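Local atomic coordinates of tetratricopeptide TPR_2 repeat protein (Thermobaculum terrenum, PDB entry 5DJS), a protein that is of unknown function but joins tetratricopeptide repeats to a GT-B-type domain of glycosyl transferase family 41 and holds uridine-5'-diphosphate in the crystal. Residues 169-174 and 199-205; 194-200 and 215-221; 243-248 and 268-274; 262-267 and 278-283. The protein carries 1 engineered substitution. All blocks are in the same frame, centred on the assembly; numbering follows the deposited sequence.

How the interactions relate
All four contacts lie in or next to the six-stranded parallel sheet of one Rossmann-like half of the GT-B fold; 215-221 of interaction 2 is the loop after helix 206-214 that runs along the edge strand. Interactions 1 and 2 share Ser199 and Asn200, and Ser169 N lies 3.1 Å from Tyr198 O between them, a probable hydrogen bond. Interaction 3 meets interaction 1 through Ser169 OG and Ser245 OG, 2.7 Å apart. It meets interaction 4 where Asp243 N approaches Val265 O at 2.7 Å. In interactions 1 and 3 the side chains of Cys174 and Leu248 come to about 8 Å from uridine-5'-diphosphate. The centres of interactions 2 and 4 are about 18 Å apart.

Interaction 1 of 4, residues 169-174 and 199-205; sequences SGELRC and SNDPRSD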
# COMPACT_ATOMS: atom_id res chain seq x y z
N SER A 169 -11.89 -3.18 5.00
CA SER A 169 -10.46 -2.90 5.11
C SER A 169 -9.98 -2.91 6.54
O SER A 169 -10.73 -2.59 7.46
CB SER A 169 -10.14 -1.53 4.53
OG SER A 169 -8.74 -1.35 4.43
N GLY A 170 -8.71 -3.27 6.71
CA GLY A 170 -8.03 -3.17 7.99
C GLY A 170 -7.07 -2.01 8.08
O GLY A 170 -6.24 -1.96 8.99
N GLU A 171 -7.16 -1.07 7.14
CA GLU A 171 -6.45 0.20 7.28
C GLU A 171 -7.35 1.43 7.01
O GLU A 171 -6.99 2.36 6.28
CB GLU A 171 -5.14 0.18 6.48
CG GLU A 171 -5.30 -0.25 5.05
CD GLU A 171 -5.08 -1.74 4.81
OE1 GLU A 171 -4.90 -2.52 5.77
OE2 GLU A 171 -5.09 -2.13 3.62
N LEU A 172 -8.53 1.39 7.64
CA LEU A 172 -9.43 2.53 7.77
C LEU A 172 -8.91 3.41 8.89
O LEU A 172 -9.39 3.30 10.01
CB LEU A 172 -10.86 2.06 8.09
CG LEU A 172 -11.56 1.17 7.05
CD1 LEU A 172 -13.02 0.97 7.43
CD2 LEU A 172 -11.47 1.76 5.65
N ARG A 173 -7.93 4.25 8.58
CA ARG A 173 -7.26 5.16 9.54
C ARG A 173 -6.34 6.10 8.75
O ARG A 173 -6.37 6.09 7.51
CB ARG A 173 -6.46 4.38 10.60
CG ARG A 173 -5.27 3.61 10.06
CD ARG A 173 -4.45 2.95 11.17
NE ARG A 173 -3.50 2.02 10.58
CZ ARG A 173 -3.78 0.78 10.17
NH1 ARG A 173 -4.99 0.25 10.32
NH2 ARG A 173 -2.82 0.04 9.63
N CYS A 174 -5.52 6.90 9.46
CA CYS A 174 -4.50 7.76 8.83
C CYS A 174 -3.54 6.89 8.03
O CYS A 174 -2.53 6.42 8.56
CB CYS A 174 -3.72 8.57 9.88
SG CYS A 174 -4.71 9.87 10.65
N SER A 199 -14.42 -2.28 9.43
CA SER A 199 -13.05 -2.00 9.91
C SER A 199 -12.40 -3.26 10.46
O SER A 199 -12.81 -3.78 11.51
CB SER A 199 -13.06 -0.92 11.01
OG SER A 199 -11.77 -0.71 11.60
N ASN A 200 -11.36 -3.72 9.78
CA ASN A 200 -10.66 -4.96 10.15
C ASN A 200 -9.35 -4.78 10.96
O ASN A 200 -8.43 -5.61 10.89
CB ASN A 200 -10.39 -5.78 8.88
CG ASN A 200 -9.97 -7.21 9.16
OD1 ASN A 200 -9.27 -7.82 8.35
ND2 ASN A 200 -10.38 -7.75 10.30
N ASP A 201 -9.28 -3.70 11.74
CA ASP A 201 -8.14 -3.44 12.61
C ASP A 201 -8.61 -2.53 13.74
O ASP A 201 -9.39 -1.62 13.49
CB ASP A 201 -7.03 -2.79 11.79
CG ASP A 201 -5.74 -2.65 12.56
OD1 ASP A 201 -5.58 -1.66 13.31
OD2 ASP A 201 -4.86 -3.51 12.37
N PRO A 202 -8.17 -2.80 14.99
CA PRO A 202 -8.65 -2.01 16.13
C PRO A 202 -8.18 -0.55 16.20
O PRO A 202 -8.85 0.25 16.85
CB PRO A 202 -8.14 -2.79 17.35
CG PRO A 202 -7.08 -3.69 16.85
CD PRO A 202 -7.33 -3.94 15.40
N ARG A 203 -7.05 -0.21 15.58
CA ARG A 203 -6.55 1.16 15.62
C ARG A 203 -7.62 2.15 15.13
O ARG A 203 -8.11 2.05 14.00
CB ARG A 203 -5.28 1.32 14.79
CG ARG A 203 -4.02 0.84 15.48
CD ARG A 203 -2.86 0.76 14.51
NE ARG A 203 -3.01 -0.36 13.58
CZ ARG A 203 -2.06 -0.80 12.74
NH1 ARG A 203 -0.86 -0.21 12.70
NH2 ARG A 203 -2.30 -1.83 11.94
N SER A 204 -7.98 3.08 16.01
CA SER A 204 -9.02 4.06 15.75
C SER A 204 -8.49 5.45 16.11
O SER A 204 -8.47 5.84 17.29
CB SER A 204 -10.27 3.71 16.55
OG SER A 204 -11.35 4.60 16.27
N ASP A 205 -8.03 6.18 15.09
CA ASP A 205 -7.53 7.56 15.23
C ASP A 205 -8.56 8.59 14.74
O ASP A 205 -9.67 8.23 14.39
CB ASP A 205 -6.17 7.69 14.50
CG ASP A 205 -6.25 7.42 12.99
OD1 ASP A 205 -7.32 7.59 12.37
OD2 ASP A 205 -5.21 7.04 12.41
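Arg173 and Arg203 stack their guanidinium groups, the centres 3.5 Å apart and the planes inclined by 20°. The carboxylate of Asp201 probably offsets the like charges. It is gripped side-on by Arg203, with NE to OD1 at 2.9 Å and NH2 to OD2 at 3.1 Å, both oxygens near the guanidinium plane. Arg173 NH1 is within salt-bridge range of Asp201 OD1, at 3.6 Å, but the oxygen lies well out of its plane, so charge alone acts there. That nitrogen instead donates to Gly170 O at 2.9 Å. A second grip lies at Cys174, whose N donates to Asp205 OD2 at 3.0 Å through the syn lone pair. Asp205 occupies the N-cap of helix 206-214, its CG placed between backbone N and carbonyl carbon (chi1 61°).

Asp201 OD1 takes Arg203 N in an Asx turn, on the other face of the carboxylate from NE. Asn200 N donates to Ser169 O at 2.7 Å, continuing the parallel bridge of Ser169 with Ser199. Ser169 OG closes an ST turn with Glu171 N and also bonds Ser245. Two loops leaving neighbouring strands at the C-terminal edge of a parallel sheet are characteristic of Rossmann-like GT-B domains.

Interaction 2 of 4, residues 194-200 and 215-221; sequences EVYCYSN and SDRWRDV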
# COMPACT_ATOMS: atom_id res chain seq x y z
N GLU A 194 -25.98 3.39 -0.23
CA GLU A 194 -25.86 3.43 1.23
C GLU A 194 -24.54 2.79 1.66
O GLU A 194 -24.17 1.74 1.15
CB GLU A 194 -27.03 2.70 1.88
CG GLU A 194 -27.04 2.84 3.40
CD GLU A 194 -28.19 2.12 4.03
OE1 GLU A 194 -28.84 1.28 3.35
OE2 GLU A 194 -28.44 2.37 5.24
N VAL A 195 -23.88 3.40 2.64
CA VAL A 195 -22.48 3.11 2.92
C VAL A 195 -22.28 2.39 4.27
O VAL A 195 -22.47 2.97 5.34
CB VAL A 195 -21.62 4.39 2.85
CG1 VAL A 195 -20.16 4.09 3.18
CG2 VAL A 195 -21.70 5.02 1.46
N TYR A 196 -21.88 1.11 4.15
CA TYR A 196 -21.44 0.28 5.27
C TYR A 196 -19.92 0.23 5.22
O TYR A 196 -19.34 0.07 4.15
CB TYR A 196 -22.00 -1.14 5.13
CG TYR A 196 -23.50 -1.28 5.38
CD1 TYR A 196 -24.43 -0.69 4.52
CD2 TYR A 196 -23.98 -2.02 6.46
CE1 TYR A 196 -25.79 -0.82 4.74
CE2 TYR A 196 -25.35 -2.14 6.69
CZ TYR A 196 -26.25 -1.54 5.82
OH TYR A 196 -27.61 -1.65 6.02
N CYS A 197 -19.27 0.36 6.37
CA CYS A 197 -17.81 0.16 6.46
C CYS A 197 -17.55 -1.01 7.38
O CYS A 197 -18.21 -1.15 8.38
CB CYS A 197 -17.12 1.41 6.99
SG CYS A 197 -16.90 2.65 5.72
N TYR A 198 -16.60 -1.86 7.03
CA TYR A 198 -16.19 -2.95 7.90
C TYR A 198 -14.70 -2.77 8.22
O TYR A 198 -13.83 -3.03 7.37
CB TYR A 198 -16.49 -4.26 7.21
CG TYR A 198 -17.97 -4.47 6.90
CD1 TYR A 198 -18.83 -5.07 7.83
CD2 TYR A 198 -18.50 -4.08 5.68
CE1 TYR A 198 -20.18 -5.26 7.54
CE2 TYR A 198 -19.85 -4.27 5.38
CZ TYR A 198 -20.68 -4.86 6.31
OH TYR A 198 -22.01 -5.05 6.00
N SER A 199 -14.42 -2.28 9.43
CA SER A 199 -13.05 -2.00 9.91
C SER A 199 -12.40 -3.26 10.46
O SER A 199 -12.81 -3.78 11.51
CB SER A 199 -13.06 -0.92 11.01
OG SER A 199 -11.77 -0.71 11.60
N ASN A 200 -11.36 -3.72 9.78
CA ASN A 200 -10.66 -4.96 10.15
C ASN A 200 -9.35 -4.78 10.96
O ASN A 200 -8.43 -5.61 10.89
CB ASN A 200 -10.39 -5.78 8.88
CG ASN A 200 -9.97 -7.21 9.16
OD1 ASN A 200 -9.27 -7.82 8.35
ND2 ASN A 200 -10.38 -7.75 10.30
N SER A 215 -19.95 7.46 7.52
CA SER A 215 -20.65 6.21 7.17
C SER A 215 -22.09 6.21 7.66
O SER A 215 -22.40 6.81 8.70
CB SER A 215 -19.96 4.98 7.78
OG SER A 215 -19.20 4.27 6.81
N ASP A 216 -22.95 5.51 6.93
CA ASP A 216 -24.33 5.25 7.37
C ASP A 216 -24.37 4.20 8.48
O ASP A 216 -25.07 4.38 9.47
CB ASP A 216 -25.23 4.82 6.22
CG ASP A 216 -25.39 5.90 5.18
OD1 ASP A 216 -25.78 7.03 5.53
OD2 ASP A 216 -25.13 5.63 3.99
N ARG A 217 -23.61 3.12 8.29
CA ARG A 217 -23.44 2.06 9.30
C ARG A 217 -21.95 1.73 9.44
O ARG A 217 -21.22 1.83 8.46
CB ARG A 217 -24.20 0.80 8.90
CG ARG A 217 -25.65 1.00 8.48
CD ARG A 217 -26.56 1.49 9.59
NE ARG A 217 -27.93 1.02 9.39
CZ ARG A 217 -28.48 -0.07 9.93
NH1 ARG A 217 -27.80 -0.84 10.79
NH2 ARG A 217 -29.73 -0.40 9.63
N TRP A 218 -21.52 1.28 10.63
CA TRP A 218 -20.09 1.05 10.91
C TRP A 218 -19.56 -0.40 11.01
O TRP A 218 -18.76 -0.77 10.19
CB TRP A 218 -19.62 1.84 12.13
CG TRP A 218 -18.12 1.78 12.30
CD1 TRP A 218 -17.44 1.24 13.36
CD2 TRP A 218 -17.13 2.26 11.38
NE1 TRP A 218 -16.08 1.36 13.16
CE2 TRP A 218 -15.86 1.99 11.96
CE3 TRP A 218 -17.18 2.90 10.14
CZ2 TRP A 218 -14.67 2.32 11.33
CZ3 TRP A 218 -15.99 3.25 9.52
CH2 TRP A 218 -14.75 2.95 10.11
N ARG A 219 -19.90 -1.18 12.03
CA ARG A 219 -19.35 -2.58 12.18
C ARG A 219 -17.81 -2.74 12.36
O ARG A 219 -17.04 -2.62 11.40
CB ARG A 219 -19.82 -3.51 11.04
CG ARG A 219 -21.32 -3.75 11.00
CD ARG A 219 -22.02 -3.09 9.82
NE ARG A 219 -23.46 -3.30 9.92
CZ ARG A 219 -24.26 -2.72 10.81
NH1 ARG A 219 -23.81 -1.84 11.71
NH2 ARG A 219 -25.56 -3.03 10.80
N ASP A 220 -17.40 -3.02 13.61
CA ASP A 220 -16.03 -3.46 13.94
C ASP A 220 -15.86 -4.98 13.79
O ASP A 220 -16.45 -5.75 14.55
CB ASP A 220 -15.66 -3.05 15.37
CG ASP A 220 -15.54 -1.55 15.53
OD1 ASP A 220 -15.15 -0.86 14.55
OD2 ASP A 220 -15.84 -1.06 16.64
N VAL A 221 -15.00 -5.38 12.86
CA VAL A 221 -14.98 -6.73 12.32
C VAL A 221 -13.80 -7.61 12.77
O VAL A 221 -13.91 -8.84 12.74
CB VAL A 221 -15.07 -6.63 10.78
CG1 VAL A 221 -14.81 -7.96 10.07
CG2 VAL A 221 -16.46 -6.12 10.41
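The Tyr196 ring carries Arg217 CG over one face, 3.8 Å from the centroid and 20° off the normal, a CH-pi contact. Arg219 NE comes to the edge of the same ring, 3.7 Å from Tyr196 CD2. Arg217 CG lies beside its own backbone N (chi1 -49°), which turns the start of the chain over the tyrosine. At the Tyr198 ring, Val221 CG2 sits near the ring plane, 3.7 Å from Tyr198 CD1, while Arg219 CD approaches obliquely. The Trp218 indole is met obliquely by Ser199, with Trp218 CZ2 and Ser199 CB 3.6 Å apart; Arg212 adds a cation-pi contact.

Residues 194-199 belong to the outermost strand, 193-199, of the Rossmann-like parallel sheet, and 215-221, arriving after helix 206-214, runs along its outer edge in the same direction. The register is carried by two isolated bridges, Tyr196 with Arg217 and Ser199 with Asp220. Cys197 N donates to Arg217 O at 3.2 Å, and Val221 N to Ser199 O at 3.0 Å.

Asp236 takes both Arg219 NE and Tyr198 OH, tying these two side chains to helix 226-236. Asp216 OD2 receives Val195 N at 2.9 Å on its anti lone pair, nearly straight at 169°, and pairs with Arg190 as well.

Interaction 3 of 4, residues 243-248 and 268-274; sequences DLSWHL and LAAINTT
From Leu244 opposite Leu268 to Trp246 opposite Ala270 the two backbones keep step, with CA atoms 5.5 to 5.8 Å apart, and a water bridges them by donating to Asp243 O and accepting a weak bond from Ala270 N. Trp246 makes the largest single contribution to the contact. Its CG is anti to the backbone N (chi1 -172°), which projects the indole across to 268-274. Ala270 CA stands over the five-membered ring, 3.8 Å from its centroid and 17° off the normal, a CH-pi contact, and Ile271 N lies over the same face. The opposite face carries His247 CB, so the indole is sandwiched between backbone and side-chain carbon. At the far end, Ile271 CG1 touches Trp246 CH2 at 3.5 Å, the two side chains crossing at about a right angle. Trp246 NE1 has two carbonyls nearby, Asn272 O at 2.7 Å and Thr273 O at 3.5 Å, but both bonds are weak.

These loops leave the C-terminal ends of strands 240-243 and 263-266, neighbours in the parallel sheet of a Rossmann-like GT-B half. Asp243, at the strand end, shapes the first loop as an Asx motif: OD1 accepts Trp246 N at 3.0 Å, while OD2 bonds Thr266 OG1.

Leu244 CG and Leu268 CD2 meet at 4.1 Å, with Val177 of helix 176-187 packing on both leucines. His247 turns the edge of its ring to Thr274 O, 3.2 Å from CE1, and meets Trp139 edge-to-face.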
# COMPACT_ATOMS: atom_id res chain seq x y z
N ASP A 243 -13.26 -4.71 -1.50
CA ASP A 243 -11.99 -4.99 -0.84
C ASP A 243 -11.08 -3.79 -1.04
O ASP A 243 -10.58 -3.56 -2.14
CB ASP A 243 -11.32 -6.22 -1.45
CG ASP A 243 -9.87 -6.36 -1.04
OD1 ASP A 243 -9.57 -6.19 0.17
OD2 ASP A 243 -9.03 -6.63 -1.94
N LEU A 244 -10.86 -3.05 0.04
CA LEU A 244 -9.97 -1.91 0.03
C LEU A 244 -8.53 -2.27 0.37
O LEU A 244 -7.63 -1.52 0.01
CB LEU A 244 -10.47 -0.84 1.00
CG LEU A 244 -11.27 0.37 0.49
CD1 LEU A 244 -12.05 0.14 -0.79
CD2 LEU A 244 -12.19 0.82 1.61
N SER A 245 -8.30 -3.39 1.06
CA SER A 245 -6.97 -3.73 1.57
C SER A 245 -6.06 -4.48 0.60
O SER A 245 -4.87 -4.18 0.52
CB SER A 245 -7.05 -4.50 2.89
OG SER A 245 -7.45 -3.64 3.95
N TRP A 246 -6.62 -5.48 -0.11
CA TRP A 246 -5.87 -6.37 -1.03
C TRP A 246 -4.81 -7.14 -0.21
O TRP A 246 -4.75 -7.07 1.03
CB TRP A 246 -5.31 -5.57 -2.23
CG TRP A 246 -4.65 -6.33 -3.39
CD1 TRP A 246 -5.26 -6.93 -4.46
CD2 TRP A 246 -3.24 -6.48 -3.60
NE1 TRP A 246 -4.30 -7.48 -5.30
CE2 TRP A 246 -3.06 -7.23 -4.79
CE3 TRP A 246 -2.12 -6.10 -2.88
CZ2 TRP A 246 -1.77 -7.57 -5.26
CZ3 TRP A 246 -0.85 -6.44 -3.34
CH2 TRP A 246 -0.69 -7.17 -4.52
N HIS A 247 -4.00 -7.92 -0.90
CA HIS A 247 -2.85 -8.57 -0.31
C HIS A 247 -1.87 -7.70 0.51
O HIS A 247 -1.18 -8.25 1.35
CB HIS A 247 -2.09 -9.30 -1.40
CG HIS A 247 -2.79 -10.51 -1.91
ND1 HIS A 247 -3.55 -10.51 -3.06
CD2 HIS A 247 -2.84 -11.78 -1.44
CE1 HIS A 247 -4.04 -11.72 -3.26
NE2 HIS A 247 -3.62 -12.50 -2.30
N LEU A 248 -1.87 -6.38 0.32
CA LEU A 248 -0.93 -5.47 0.99
C LEU A 248 -1.35 -5.17 2.42
O LEU A 248 -0.56 -4.65 3.17
CB LEU A 248 -0.85 -4.11 0.28
CG LEU A 248 -0.19 -3.97 -1.09
CD1 LEU A 248 -0.52 -2.65 -1.75
CD2 LEU A 248 1.30 -4.20 -1.01
N LEU A 268 -8.38 0.43 -4.94
CA LEU A 268 -7.59 1.38 -4.14
C LEU A 268 -6.19 0.88 -3.79
O LEU A 268 -5.21 1.54 -4.12
CB LEU A 268 -8.34 1.83 -2.87
CG LEU A 268 -7.77 2.99 -2.07
CD1 LEU A 268 -8.05 4.28 -2.79
CD2 LEU A 268 -8.41 3.06 -0.71
N ALA A 269 -6.09 -0.27 -3.14
CA ALA A 269 -4.81 -0.84 -2.73
C ALA A 269 -4.26 -1.81 -3.77
O ALA A 269 -3.05 -2.03 -3.83
CB ALA A 269 -4.96 -1.54 -1.38
N ALA A 270 -5.15 -2.38 -4.58
CA ALA A 270 -4.76 -3.38 -5.55
C ALA A 270 -3.74 -2.80 -6.50
O ALA A 270 -3.93 -1.71 -7.02
CB ALA A 270 -5.97 -3.88 -6.31
N ILE A 271 -2.63 -3.52 -6.65
CA ILE A 271 -1.62 -3.31 -7.71
C ILE A 271 -1.55 -4.47 -8.69
O ILE A 271 -0.78 -4.43 -9.66
CB ILE A 271 -0.20 -3.09 -7.12
CG1 ILE A 271 0.20 -4.25 -6.20
CG2 ILE A 271 -0.15 -1.76 -6.35
CD1 ILE A 271 1.69 -4.36 -5.98
N ASN A 272 -2.32 -5.52 -8.43
CA ASN A 272 -2.40 -6.69 -9.31
C ASN A 272 -3.63 -7.52 -8.90
O ASN A 272 -4.34 -7.17 -7.95
CB ASN A 272 -1.09 -7.50 -9.20
CG ASN A 272 -0.73 -8.35 -10.44
OD1 ASN A 272 0.27 -9.04 -10.40
ND2 ASN A 272 -1.48 -8.28 -11.53
N THR A 273 -3.89 -8.61 -9.62
CA THR A 273 -5.00 -9.48 -9.32
C THR A 273 -4.91 -10.05 -7.92
O THR A 273 -3.81 -10.23 -7.38
CB THR A 273 -5.10 -10.63 -10.35
OG1 THR A 273 -6.36 -11.31 -10.18
CG2 THR A 273 -3.92 -11.64 -10.22
N THR A 274 -6.08 -10.30 -7.32
CA THR A 274 -6.18 -11.12 -6.12
C THR A 274 -5.92 -12.60 -6.42
O THR A 274 -5.59 -13.37 -5.51
CB THR A 274 -7.59 -11.04 -5.50
OG1 THR A 274 -8.57 -11.39 -6.49
CG2 THR A 274 -7.85 -9.64 -4.94
O HOH W 1 -7.68 -3.24 -3.35

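Interaction 4 of 4, residues 262-267 and 278-283; sequences PVQVTW and AMDYLV
Val265 pairs with Tyr281, and Thr266 with Leu282, in parallel register, as neighbouring strands of the Rossmann-like sheet of this GT-B domain. The short segment axes approach to 4.7 Å with their directions 40° apart; the ten residues joining the two segments contain no helix.

Among backbone bonds, Gln264 O is held twice, by Tyr281 N at 3.0 Å and by Asp280 N. Both backbone polar groups of Thr266 turn to strand 281-283: N donates to Tyr281 O at 2.9 Å and O accepts from Val283 N.

Side chains add two polar links at the start of the pairing. Asp280 OD2 accepts Gln264 N at 2.7 Å with its anti lone pair, while OD1 makes a salt bridge with Arg259. Gln264 NE2 reaches Ala278 O at 2.9 Å; the oxygen is in the amide plane, yet the nitrogen stands 42° above the carbonyl plane. The same NE2 also bonds Phe256 O.

Apolar contacts lie on two faces. On one, Val265 CG1 meets Val283 CG2 at 3.5 Å, and Met515 of the long helix 479-521 covers both valines and Tyr281. On the other, Thr266 CG2 touches Leu282 CD1 at 3.6 Å, with the sulfur of Met279 against the Val265-Thr266 backbone. Beyond them Trp267 presents its ring edge to the neighbouring strand, 281-283, CD1 lying 3.3 Å from Val283 O, which sits in the indole plane.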
# COMPACT_ATOMS: atom_id res chain seq x y z
N PRO A 262 -23.39 -10.42 -4.22
CA PRO A 262 -23.41 -10.74 -5.65
C PRO A 262 -22.46 -9.93 -6.55
O PRO A 262 -22.20 -10.32 -7.70
CB PRO A 262 -24.84 -10.41 -6.05
CG PRO A 262 -25.26 -9.34 -5.10
CD PRO A 262 -24.60 -9.68 -3.80
N VAL A 263 -22.01 -8.77 -6.07
CA VAL A 263 -21.00 -7.98 -6.76
C VAL A 263 -19.84 -7.75 -5.78
O VAL A 263 -20.02 -7.15 -4.73
CB VAL A 263 -21.57 -6.63 -7.24
CG1 VAL A 263 -20.48 -5.77 -7.85
CG2 VAL A 263 -22.68 -6.86 -8.26
N GLN A 264 -18.66 -8.24 -6.15
CA GLN A 264 -17.50 -8.12 -5.29
C GLN A 264 -16.33 -7.52 -6.07
O GLN A 264 -15.98 -8.00 -7.16
CB GLN A 264 -17.15 -9.48 -4.70
CG GLN A 264 -18.28 -10.04 -3.86
CD GLN A 264 -17.87 -11.17 -2.95
OE1 GLN A 264 -18.23 -11.18 -1.77
NE2 GLN A 264 -17.10 -12.13 -3.47
N VAL A 265 -15.76 -6.46 -5.48
CA VAL A 265 -14.84 -5.54 -6.15
C VAL A 265 -13.58 -5.32 -5.32
O VAL A 265 -13.66 -5.15 -4.10
CB VAL A 265 -15.51 -4.15 -6.30
CG1 VAL A 265 -14.58 -3.16 -6.98
CG2 VAL A 265 -16.82 -4.24 -7.07
N THR A 266 -12.43 -5.29 -5.99
CA THR A 266 -11.17 -4.87 -5.33
C THR A 266 -10.73 -3.53 -5.93
O THR A 266 -10.71 -3.36 -7.16
CB THR A 266 -10.08 -5.98 -5.39
OG1 THR A 266 -9.04 -5.68 -4.45
CG2 THR A 266 -9.48 -6.17 -6.79
N TRP A 267 -10.40 -2.57 -5.07
CA TRP A 267 -10.11 -1.20 -5.49
C TRP A 267 -9.23 -0.48 -4.45
O TRP A 267 -9.32 -0.77 -3.25
CB TRP A 267 -11.42 -0.41 -5.70
CG TRP A 267 -11.21 1.08 -5.88
CD1 TRP A 267 -10.65 1.71 -6.95
CD2 TRP A 267 -11.53 2.11 -4.94
NE1 TRP A 267 -10.61 3.06 -6.74
CE2 TRP A 267 -11.15 3.34 -5.52
CE3 TRP A 267 -12.13 2.12 -3.67
CZ2 TRP A 267 -11.32 4.56 -4.87
CZ3 TRP A 267 -12.30 3.33 -3.02
CH2 TRP A 267 -11.90 4.54 -3.62
N ALA A 278 -13.74 -15.63 -6.88
CA ALA A 278 -14.76 -14.89 -6.10
C ALA A 278 -14.75 -13.36 -6.27
O ALA A 278 -15.77 -12.71 -5.97
CB ALA A 278 -14.63 -15.23 -4.63
N MET A 279 -13.63 -12.78 -6.71
CA MET A 279 -13.58 -11.35 -6.99
C MET A 279 -14.03 -11.10 -8.43
O MET A 279 -13.42 -11.58 -9.38
CB MET A 279 -12.18 -10.80 -6.73
CG MET A 279 -12.13 -9.29 -6.53
SD MET A 279 -12.95 -8.68 -5.04
CE MET A 279 -11.97 -9.42 -3.73
N ASP A 280 -15.10 -10.33 -8.58
CA ASP A 280 -15.75 -10.14 -9.88
C ASP A 280 -15.04 -9.04 -10.63
O ASP A 280 -14.71 -9.21 -11.80
CB ASP A 280 -17.24 -9.79 -9.73
CG ASP A 280 -18.01 -10.79 -8.85
OD1 ASP A 280 -18.02 -12.00 -9.19
OD2 ASP A 280 -18.62 -10.34 -7.84
N TYR A 281 -14.83 -7.91 -9.95
CA TYR A 281 -14.25 -6.70 -10.57
C TYR A 281 -13.01 -6.15 -9.86
O TYR A 281 -12.88 -6.26 -8.65
CB TYR A 281 -15.32 -5.61 -10.64
CG TYR A 281 -16.49 -6.02 -11.49
CD1 TYR A 281 -16.43 -5.89 -12.88
CD2 TYR A 281 -17.64 -6.56 -10.93
CE1 TYR A 281 -17.49 -6.26 -13.68
CE2 TYR A 281 -18.71 -6.95 -11.72
CZ TYR A 281 -18.63 -6.79 -13.09
OH TYR A 281 -19.68 -7.17 -13.88
N LEU A 282 -12.11 -5.59 -10.66
CA LEU A 282 -11.03 -4.75 -10.16
C LEU A 282 -11.19 -3.38 -10.82
O LEU A 282 -11.17 -3.29 -12.05
CB LEU A 282 -9.68 -5.39 -10.51
CG LEU A 282 -8.42 -4.69 -9.96
CD1 LEU A 282 -7.31 -5.69 -9.67
CD2 LEU A 282 -7.92 -3.62 -10.91
N VAL A 283 -11.34 -2.33 -10.02
CA VAL A 283 -11.54 -0.94 -10.53
C VAL A 283 -10.21 -0.18 -10.73
O VAL A 283 -9.59 0.27 -9.76
CB VAL A 283 -12.46 -0.13 -9.59
CG1 VAL A 283 -12.64 1.29 -10.09
CG2 VAL A 283 -13.81 -0.80 -9.45